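Local coordinates for protein myosin-17 (Arabidopsis thaliana, PDB 7KFL) that probably moves cargo along actin filaments as a plant class XI myosin motor, represented here by its cargo-binding globular tail, at residues L41-F46 against T51-R56; L86-T91 against L153-Q158; C265-G270 against Y347-V352. One frame throughout, in Å; residues are numbered along the deposited sequence.

Contact 1: residues L41-F46 against T51-R56; sequences LHWRSF and TSVFDR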
loop_
_atom_site.group_PDB
_atom_site.type_symbol
_atom_site.label_atom_id
_atom_site.label_comp_id
_atom_site.label_asym_id
_atom_site.label_seq_id
_atom_site.Cartn_x
_atom_site.Cartn_y
_atom_site.Cartn_z
ATOM N N LEU A 41 -3.263 -29.107 -13.625
ATOM C CA LEU A 41 -2.922 -29.339 -15.055
ATOM C C LEU A 41 -2.840 -30.851 -15.309
ATOM O O LEU A 41 -3.367 -31.306 -16.346
ATOM C CB LEU A 41 -1.599 -28.634 -15.376
ATOM C CG LEU A 41 -1.421 -28.178 -16.824
ATOM C CD1 LEU A 41 -2.429 -27.096 -17.190
ATOM C CD2 LEU A 41 -0.004 -27.678 -17.057
ATOM N N HIS A 42 -2.224 -31.592 -14.380
ATOM C CA HIS A 42 -2.075 -33.073 -14.408
ATOM C C HIS A 42 -3.460 -33.732 -14.387
ATOM O O HIS A 42 -3.738 -34.548 -15.291
ATOM C CB HIS A 42 -1.187 -33.536 -13.240
ATOM C CG HIS A 42 -0.892 -34.999 -13.232
ATOM N ND1 HIS A 42 -0.115 -35.603 -14.203
ATOM C CD2 HIS A 42 -1.250 -35.978 -12.370
ATOM C CE1 HIS A 42 -0.018 -36.893 -13.946
ATOM N NE2 HIS A 42 -0.705 -37.147 -12.825
ATOM N N TRP A 43 -4.298 -33.369 -13.410
ATOM C CA TRP A 43 -5.650 -33.949 -13.180
ATOM C C TRP A 43 -6.665 -33.409 -14.199
ATOM O O TRP A 43 -7.771 -33.978 -14.273
ATOM C CB TRP A 43 -6.123 -33.671 -11.747
ATOM C CG TRP A 43 -5.224 -34.213 -10.678
ATOM C CD1 TRP A 43 -4.448 -35.334 -10.739
ATOM C CD2 TRP A 43 -5.031 -33.666 -9.360
ATOM N NE1 TRP A 43 -3.775 -35.514 -9.560
ATOM C CE2 TRP A 43 -4.115 -34.508 -8.695
ATOM C CE3 TRP A 43 -5.535 -32.550 -8.683
ATOM C CZ2 TRP A 43 -3.696 -34.264 -7.388
ATOM C CZ3 TRP A 43 -5.123 -32.310 -7.390
ATOM C CH2 TRP A 43 -4.216 -33.158 -6.753
ATOM N N ARG A 44 -6.310 -32.349 -14.936
ATOM C CA ARG A 44 -7.198 -31.636 -15.896
ATOM C C ARG A 44 -8.392 -31.053 -15.127
ATOM O O ARG A 44 -9.522 -31.137 -15.636
ATOM C CB ARG A 44 -7.632 -32.577 -17.028
ATOM C CG ARG A 44 -6.476 -33.209 -17.791
ATOM C CD ARG A 44 -6.928 -34.302 -18.742
ATOM N NE ARG A 44 -7.831 -33.815 -19.780
ATOM C CZ ARG A 44 -7.461 -33.333 -20.968
ATOM N NH1 ARG A 44 -6.182 -33.259 -21.303
ATOM N NH2 ARG A 44 -8.383 -32.921 -21.823
ATOM N N SER A 45 -8.134 -30.470 -13.951
ATOM C CA SER A 45 -9.148 -29.910 -13.017
ATOM C C SER A 45 -9.757 -28.624 -13.589
ATOM O O SER A 45 -10.849 -28.235 -13.132
ATOM C CB SER A 45 -8.556 -29.663 -11.654
ATOM O OG SER A 45 -8.226 -30.885 -11.017
ATOM N N PHE A 46 -9.074 -27.984 -14.542
ATOM C CA PHE A 46 -9.569 -26.777 -15.252
ATOM C C PHE A 46 -10.690 -27.172 -16.223
ATOM O O PHE A 46 -11.469 -26.283 -16.608
ATOM C CB PHE A 46 -8.426 -26.058 -15.978
ATOM C CG PHE A 46 -7.339 -25.510 -15.085
ATOM C CD1 PHE A 46 -7.646 -24.746 -13.967
ATOM C CD2 PHE A 46 -6.002 -25.741 -15.371
ATOM C CE1 PHE A 46 -6.643 -24.239 -13.153
ATOM C CE2 PHE A 46 -5.000 -25.232 -14.558
ATOM C CZ PHE A 46 -5.322 -24.483 -13.450
ATOM N N THR A 51 -15.980 -30.064 -9.172
ATOM C CA THR A 51 -14.843 -30.542 -8.336
ATOM C C THR A 51 -14.713 -29.671 -7.082
ATOM O O THR A 51 -15.079 -28.482 -7.152
ATOM C CB THR A 51 -13.522 -30.549 -9.118
ATOM O OG1 THR A 51 -12.490 -31.021 -8.251
ATOM C CG2 THR A 51 -13.134 -29.190 -9.661
ATOM N N SER A 52 -14.177 -30.248 -6.001
ATOM C CA SER A 52 -13.974 -29.603 -4.676
ATOM C C SER A 52 -12.549 -29.047 -4.550
ATOM O O SER A 52 -12.298 -28.310 -3.579
ATOM C CB SER A 52 -14.268 -30.572 -3.558
ATOM O OG SER A 52 -15.665 -30.781 -3.417
ATOM N N VAL A 53 -11.653 -29.388 -5.483
ATOM C CA VAL A 53 -10.196 -29.062 -5.405
ATOM C C VAL A 53 -10.020 -27.553 -5.200
ATOM O O VAL A 53 -9.244 -27.170 -4.305
ATOM C CB VAL A 53 -9.419 -29.566 -6.638
ATOM C CG1 VAL A 53 -9.842 -28.876 -7.927
ATOM C CG2 VAL A 53 -7.915 -29.443 -6.435
ATOM N N PHE A 54 -10.728 -26.734 -5.982
ATOM C CA PHE A 54 -10.602 -25.252 -5.985
ATOM C C PHE A 54 -11.061 -24.693 -4.634
ATOM O O PHE A 54 -10.330 -23.874 -4.052
ATOM C CB PHE A 54 -11.398 -24.652 -7.144
ATOM C CG PHE A 54 -10.922 -25.079 -8.508
ATOM C CD1 PHE A 54 -9.649 -24.758 -8.947
ATOM C CD2 PHE A 54 -11.747 -25.803 -9.355
ATOM C CE1 PHE A 54 -9.210 -25.151 -10.202
ATOM C CE2 PHE A 54 -11.307 -26.197 -10.609
ATOM C CZ PHE A 54 -10.039 -25.870 -11.030
ATOM N N ASP A 55 -12.231 -25.126 -4.156
ATOM C CA ASP A 55 -12.802 -24.733 -2.838
ATOM C C ASP A 55 -11.775 -24.999 -1.732
ATOM O O ASP A 55 -11.612 -24.128 -0.855
ATOM C CB ASP A 55 -14.103 -25.484 -2.534
ATOM C CG ASP A 55 -15.337 -24.900 -3.197
ATOM O OD1 ASP A 55 -15.243 -23.778 -3.740
ATOM O OD2 ASP A 55 -16.388 -25.568 -3.158
ATOM N N ARG A 56 -11.106 -26.152 -1.785
ATOM C CA ARG A 56 -10.201 -26.644 -0.714
ATOM C C ARG A 56 -8.898 -25.838 -0.718
ATOM O O ARG A 56 -8.373 -25.580 0.384
ATOM C CB ARG A 56 -9.961 -28.145 -0.890
ATOM C CG ARG A 56 -11.220 -28.975 -0.683
ATOM C CD ARG A 56 -10.950 -30.325 -0.059
ATOM N NE ARG A 56 -10.233 -30.218 1.205
ATOM C CZ ARG A 56 -9.706 -31.244 1.865
ATOM N NH1 ARG A 56 -9.814 -32.472 1.385
ATOM N NH2 ARG A 56 -9.070 -31.038 3.005
HETATM O O HOH W 1 -10.470 -32.093 -10.071
#
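The ring of Phe54 carries Val53 CG1 over the centre of one face, 3.8 Å above the plane, and offers its rim, near that plane, to Phe46 CD1 and the backbone oxygen of Ser45. Phe54 CZ lies 3.3 Å from Ser45 O, so the C-H edge of the ring faces a carbonyl oxygen. The side chains of Phe46 and Phe54 cross at about a right angle, Phe46 CD1 standing 4.0 Å from Phe54 CZ. The indole of Trp43 uses its edge instead: CZ3 reaches Val53 CG2 at 4.1 Å, and Ser45 OG lies in the indole plane. Both methyls of Val53 are therefore engaged. With chi1 at 65°, CG1 sits between the backbone N and the carbonyl carbon, which turns it to Ser45 CB at 4.0 Å while CG2 is left for Trp43.

No direct hydrogen bond joins the segments. A water closes the polar side, 2.7 Å from Ser45 OG and also bonded to Thr51 OG1. The same Thr51 oxygen accepts a weak but straight capping bond from Val53 N (173°) where the chain turns into helix 53-65. An alanine in place of Phe54 would probably open a gap beside Phe46 and leave the Val53 methyl without the ring face it rests on.

The contact closes a short helix-loop-helix connection between the consecutive helices 31-43 and 53-65, with four residues between the segments; helix 31-43 ends just before Arg44, whose positive phi turns the chain. Leu40 of helix 31-43 packs on Ser45, Phe46, Val53 and Phe54. Helix 4-20 touches Trp43 and Thr51, and helix 150-186 covers the aromatic pair through Ala152, with its Phe155 ring meeting Phe54 at about 35°.

Contact 2: residues L86-T91 against L153-Q158; sequences LLLQRT and LLFKQQ
Leu88 and Lys156 mark the nearest approach of the two backbones, their CA atoms 6.8 Å apart, where the last turn of helix 71-89 meets an early part of helix 150-186. Leu88 fills the interface. Its CD1 methyl comes up obliquely to the Phe155 ring, 3.7 Å from CE2, and the two side chains cross at about a right angle. With CG anti to its backbone N (chi1 175°), Phe155 brings that side of its ring to the leucine. The aliphatic stem of Lys156 runs past the base of the leucine, CD standing 4.3 Å from Leu88 CB. The lysine then bends at its last torsion (chi4 -78°), and Gln89 OE1 lies 3.3 Å from CE but 4.0 Å from NZ, too far for a hydrogen bond to the amine. Carbon packing thus joins the segments. Past the helix end the hydroxyl of Thr91 donates to Leu87 O at 2.7 Å, from above the carbonyl plane, and is also hydrogen-bonded to Tyr37 OH. The chain continues into strand 92-93, which pairs in parallel with strand 146-147. This is plain helix-to-helix packing: the end of helix 71-89 lies against the beginning of helix 150-186 within the mainly helical globular tail.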
loop_
_atom_site.group_PDB
_atom_site.type_symbol
_atom_site.label_atom_id
_atom_site.label_comp_id
_atom_site.label_asym_id
_atom_site.label_seq_id
_atom_site.Cartn_x
_atom_site.Cartn_y
_atom_site.Cartn_z
ATOM N N LEU A 86 -1.192 -15.298 -12.148
ATOM C CA LEU A 86 -0.393 -15.009 -13.371
ATOM C C LEU A 86 -0.481 -16.212 -14.321
ATOM O O LEU A 86 -0.713 -15.995 -15.526
ATOM C CB LEU A 86 1.055 -14.700 -12.960
ATOM C CG LEU A 86 2.040 -14.297 -14.064
ATOM C CD1 LEU A 86 2.942 -15.457 -14.457
ATOM C CD2 LEU A 86 1.343 -13.724 -15.288
ATOM N N LEU A 87 -0.338 -17.431 -13.788
ATOM C CA LEU A 87 -0.421 -18.701 -14.560
ATOM C C LEU A 87 -1.855 -18.885 -15.071
ATOM O O LEU A 87 -2.016 -19.134 -16.283
ATOM C CB LEU A 87 0.005 -19.874 -13.670
ATOM C CG LEU A 87 1.444 -19.835 -13.156
ATOM C CD1 LEU A 87 1.621 -20.765 -11.965
ATOM C CD2 LEU A 87 2.429 -20.186 -14.260
ATOM N N LEU A 88 -2.848 -18.751 -14.183
ATOM C CA LEU A 88 -4.300 -18.854 -14.502
ATOM C C LEU A 88 -4.675 -17.828 -15.581
ATOM O O LEU A 88 -5.435 -18.197 -16.494
ATOM C CB LEU A 88 -5.126 -18.626 -13.231
ATOM C CG LEU A 88 -5.023 -19.704 -12.152
ATOM C CD1 LEU A 88 -6.028 -19.443 -11.041
ATOM C CD2 LEU A 88 -5.226 -21.098 -12.726
ATOM N N GLN A 89 -4.167 -16.595 -15.469
ATOM C CA GLN A 89 -4.455 -15.468 -16.401
ATOM C C GLN A 89 -3.999 -15.830 -17.820
ATOM O O GLN A 89 -4.701 -15.441 -18.771
ATOM C CB GLN A 89 -3.767 -14.187 -15.922
ATOM C CG GLN A 89 -3.894 -13.009 -16.883
ATOM C CD GLN A 89 -5.310 -12.505 -17.023
ATOM O OE1 GLN A 89 -6.149 -12.689 -16.141
ATOM N NE2 GLN A 89 -5.588 -11.847 -18.138
ATOM N N ARG A 90 -2.872 -16.537 -17.953
ATOM C CA ARG A 90 -2.236 -16.879 -19.255
ATOM C C ARG A 90 -2.683 -18.268 -19.734
ATOM O O ARG A 90 -2.261 -18.659 -20.840
ATOM C CB ARG A 90 -0.710 -16.835 -19.127
ATOM C CG ARG A 90 -0.136 -15.446 -18.883
ATOM C CD ARG A 90 1.379 -15.471 -18.787
ATOM N NE ARG A 90 1.954 -14.176 -18.438
ATOM C CZ ARG A 90 3.247 -13.950 -18.203
ATOM N NH1 ARG A 90 4.127 -14.936 -18.275
ATOM N NH2 ARG A 90 3.658 -12.733 -17.889
ATOM N N THR A 91 -3.506 -18.980 -18.953
ATOM C CA THR A 91 -3.919 -20.388 -19.211
ATOM C C THR A 91 -5.418 -20.454 -19.539
ATOM O O THR A 91 -5.751 -20.807 -20.686
ATOM C CB THR A 91 -3.560 -21.284 -18.018
ATOM O OG1 THR A 91 -2.138 -21.277 -17.888
ATOM C CG2 THR A 91 -4.045 -22.710 -18.166
ATOM N N LEU A 153 -13.229 -21.025 -13.541
ATOM C CA LEU A 153 -13.439 -19.568 -13.774
ATOM C C LEU A 153 -13.837 -18.893 -12.457
ATOM O O LEU A 153 -13.398 -17.743 -12.233
ATOM C CB LEU A 153 -14.516 -19.362 -14.844
ATOM C CG LEU A 153 -14.180 -19.894 -16.237
ATOM C CD1 LEU A 153 -15.383 -19.783 -17.159
ATOM C CD2 LEU A 153 -12.982 -19.169 -16.834
ATOM N N LEU A 154 -14.634 -19.578 -11.629
ATOM C CA LEU A 154 -15.034 -19.106 -10.275
ATOM C C LEU A 154 -13.792 -19.026 -9.383
ATOM O O LEU A 154 -13.710 -18.084 -8.570
ATOM C CB LEU A 154 -16.069 -20.063 -9.674
ATOM C CG LEU A 154 -16.592 -19.678 -8.289
ATOM C CD1 LEU A 154 -17.388 -18.384 -8.349
ATOM C CD2 LEU A 154 -17.436 -20.791 -7.689
ATOM N N PHE A 155 -12.875 -19.989 -9.526
ATOM C CA PHE A 155 -11.634 -20.106 -8.715
ATOM C C PHE A 155 -10.717 -18.909 -8.987
ATOM O O PHE A 155 -10.199 -18.328 -8.013
ATOM C CB PHE A 155 -10.907 -21.420 -9.004
ATOM C CG PHE A 155 -9.577 -21.547 -8.308
ATOM C CD1 PHE A 155 -9.505 -21.617 -6.924
ATOM C CD2 PHE A 155 -8.394 -21.584 -9.033
ATOM C CE1 PHE A 155 -8.280 -21.728 -6.283
ATOM C CE2 PHE A 155 -7.172 -21.696 -8.389
ATOM C CZ PHE A 155 -7.116 -21.768 -7.017
ATOM N N LYS A 156 -10.510 -18.561 -10.262
ATOM C CA LYS A 156 -9.694 -17.386 -10.675
ATOM C C LYS A 156 -10.277 -16.127 -10.022
ATOM O O LYS A 156 -9.498 -15.320 -9.489
ATOM C CB LYS A 156 -9.651 -17.259 -12.202
ATOM C CG LYS A 156 -8.996 -15.984 -12.717
ATOM C CD LYS A 156 -8.478 -16.093 -14.133
ATOM C CE LYS A 156 -8.379 -14.754 -14.831
ATOM N NZ LYS A 156 -9.704 -14.285 -15.305
ATOM N N GLN A 157 -11.604 -15.988 -10.056
ATOM C CA GLN A 157 -12.361 -14.857 -9.459
ATOM C C GLN A 157 -12.198 -14.877 -7.932
ATOM O O GLN A 157 -11.926 -13.803 -7.360
ATOM C CB GLN A 157 -13.823 -14.949 -9.895
ATOM C CG GLN A 157 -14.761 -14.016 -9.145
ATOM C CD GLN A 157 -16.166 -14.129 -9.681
ATOM O OE1 GLN A 157 -16.390 -14.089 -10.892
ATOM N NE2 GLN A 157 -17.127 -14.283 -8.783
ATOM N N GLN A 158 -12.357 -16.043 -7.298
ATOM C CA GLN A 158 -12.217 -16.216 -5.825
ATOM C C GLN A 158 -10.762 -15.960 -5.407
ATOM O O GLN A 158 -10.555 -15.292 -4.371
ATOM C CB GLN A 158 -12.686 -17.607 -5.391
ATOM C CG GLN A 158 -14.201 -17.736 -5.307
ATOM C CD GLN A 158 -14.655 -19.093 -4.825
ATOM O OE1 GLN A 158 -13.855 -19.954 -4.473
ATOM N NE2 GLN A 158 -15.961 -19.293 -4.799
#

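Contact 3: residues C265-G270 against Y347-V352; sequences CSFSNG and YGTHSV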
loop_
_atom_site.group_PDB
_atom_site.type_symbol
_atom_site.label_atom_id
_atom_site.label_comp_id
_atom_site.label_asym_id
_atom_site.label_seq_id
_atom_site.Cartn_x
_atom_site.Cartn_y
_atom_site.Cartn_z
ATOM N N CYS A 265 0.487 24.146 13.492
ATOM C CA CYS A 265 0.572 25.219 12.468
ATOM C C CYS A 265 1.522 26.316 12.969
ATOM O O CYS A 265 1.085 27.469 13.112
ATOM C CB CYS A 265 -0.816 25.759 12.146
ATOM S SG CYS A 265 -0.981 26.308 10.427
ATOM N N SER A 266 2.780 25.951 13.235
ATOM C CA SER A 266 3.842 26.849 13.760
ATOM C C SER A 266 5.125 26.670 12.942
ATOM O O SER A 266 5.210 25.699 12.167
ATOM C CB SER A 266 4.094 26.602 15.226
ATOM O OG SER A 266 4.565 25.281 15.448
ATOM N N PHE A 267 6.081 27.583 13.115
ATOM C CA PHE A 267 7.414 27.527 12.466
ATOM C C PHE A 267 8.187 26.326 13.020
ATOM O O PHE A 267 8.712 25.530 12.214
ATOM C CB PHE A 267 8.197 28.820 12.689
ATOM C CG PHE A 267 9.425 28.927 11.825
ATOM C CD1 PHE A 267 10.597 28.270 12.170
ATOM C CD2 PHE A 267 9.400 29.657 10.647
ATOM C CE1 PHE A 267 11.721 28.358 11.364
ATOM C CE2 PHE A 267 10.525 29.745 9.844
ATOM C CZ PHE A 267 11.683 29.092 10.202
ATOM N N SER A 268 8.239 26.206 14.352
ATOM C CA SER A 268 9.003 25.165 15.091
ATOM C C SER A 268 8.515 23.769 14.686
ATOM O O SER A 268 9.364 22.865 14.551
ATOM C CB SER A 268 8.918 25.367 16.586
ATOM O OG SER A 268 7.660 24.945 17.090
ATOM N N ASN A 269 7.202 23.601 14.492
ATOM C CA ASN A 269 6.598 22.302 14.090
ATOM C C ASN A 269 6.874 22.045 12.602
ATOM O O ASN A 269 6.958 20.863 12.217
ATOM C CB ASN A 269 5.103 22.225 14.402
ATOM C CG ASN A 269 4.607 20.793 14.395
ATOM O OD1 ASN A 269 5.035 19.984 15.214
ATOM N ND2 ASN A 269 3.738 20.460 13.455
ATOM N N GLY A 270 7.000 23.107 11.800
ATOM C CA GLY A 270 7.441 23.023 10.395
ATOM C C GLY A 270 8.830 22.416 10.299
ATOM O O GLY A 270 9.027 21.515 9.459
ATOM N N TYR A 347 10.674 32.231 16.918
ATOM C CA TYR A 347 11.340 33.289 16.110
ATOM C C TYR A 347 10.487 34.565 16.069
ATOM O O TYR A 347 11.038 35.624 15.711
ATOM C CB TYR A 347 11.611 32.791 14.688
ATOM C CG TYR A 347 12.596 31.655 14.592
ATOM C CD1 TYR A 347 12.244 30.369 14.974
ATOM C CD2 TYR A 347 13.879 31.856 14.106
ATOM C CE1 TYR A 347 13.141 29.316 14.884
ATOM C CE2 TYR A 347 14.787 30.814 14.009
ATOM C CZ TYR A 347 14.418 29.539 14.401
ATOM O OH TYR A 347 15.303 28.504 14.310
ATOM N N GLY A 348 9.194 34.472 16.400
ATOM C CA GLY A 348 8.251 35.608 16.404
ATOM C C GLY A 348 7.990 36.159 15.009
ATOM O O GLY A 348 7.633 37.352 14.911
ATOM N N THR A 349 8.156 35.336 13.968
ATOM C CA THR A 349 7.889 35.703 12.550
ATOM C C THR A 349 6.375 35.722 12.322
ATOM O O THR A 349 5.667 34.947 12.997
ATOM C CB THR A 349 8.594 34.753 11.570
ATOM O OG1 THR A 349 8.106 33.429 11.784
ATOM C CG2 THR A 349 10.100 34.771 11.710
ATOM N N HIS A 350 5.903 36.582 11.415
ATOM C CA HIS A 350 4.460 36.771 11.099
ATOM C C HIS A 350 4.077 35.908 9.892
ATOM O O HIS A 350 4.984 35.332 9.254
ATOM C CB HIS A 350 4.140 38.257 10.877
ATOM C CG HIS A 350 4.469 39.125 12.046
ATOM N ND1 HIS A 350 4.862 40.441 11.900
ATOM C CD2 HIS A 350 4.486 38.867 13.372
ATOM C CE1 HIS A 350 5.098 40.959 13.088
ATOM N NE2 HIS A 350 4.878 40.012 14.008
ATOM N N SER A 351 2.776 35.836 9.600
ATOM C CA SER A 351 2.186 35.079 8.465
ATOM C C SER A 351 2.304 35.904 7.177
ATOM O O SER A 351 3.068 36.889 7.172
ATOM C CB SER A 351 0.754 34.712 8.759
ATOM O OG SER A 351 0.259 33.805 7.787
ATOM N N VAL A 352 1.585 35.500 6.126
ATOM C CA VAL A 352 1.465 36.251 4.839
ATOM C C VAL A 352 0.699 37.554 5.110
ATOM O O VAL A 352 -0.020 37.614 6.132
ATOM C CB VAL A 352 0.789 35.404 3.741
ATOM C CG1 VAL A 352 1.615 34.174 3.393
ATOM C CG2 VAL A 352 -0.635 35.005 4.101
#
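On the way to Phe267, which meets Tyr347 and Thr349, the chain first passes Cys265; its backbone bonds to Trp343 and its side chain rests on Ile338 and Met341 of helix 332-341. Ser266 follows as the N-cap of helix 267-287, its OG accepting from Asn269 N at 3.3 Å (149°). Phe267, in the first turn, has CG anti to the backbone N (chi1 -168°), and both loop residues approach its ring from the same side of its plane. Phe267 CE1 stands 3.9 Å above one face of the Tyr347 ring, offset toward the rim. The two ring planes are inclined at 44°, with centroids 4.8 Å apart, an oblique aromatic pair. Here the start of a helix within the DIL domain of the tail is covered by the loop leading to helix 354-369. Farther round the rim of the Phe267 ring, CD2 lies 4.1 Å from Thr349 OG1, a hydroxyl hydrogen-bonded to Asp344 OD2 and Tyr342 OH. Next in the chain, Ser268 touches Lys346, and Asn269 ND2 bonds to Cys264 O. At Gly270 the backbone N donates to Ser266 O at 3.2 Å, a first helical bond behind the cap.

The three contacts come one after another along the chain, without overlap. Contact 1 joins helices 31-43 and 53-65, and contact 2 opens on the next helix, 71-89; their centres are 12 Å apart. Helix 150-186 supplies the second segment of contact 2 and also packs against contact 1. Phe46 CZ lies 3.5 Å from Leu88 CD2 and Phe54 CD1 3.3 Å from Phe155 CG, so their apolar side chains pack into one another. Contact 3 lies across the chain's centre, about 65 Å from contact 1 and 56 Å from contact 2, centre to centre. The elongated tail thus holds two well-separated groups, one in helices of the chain's first half, one at a DIL-domain helix start.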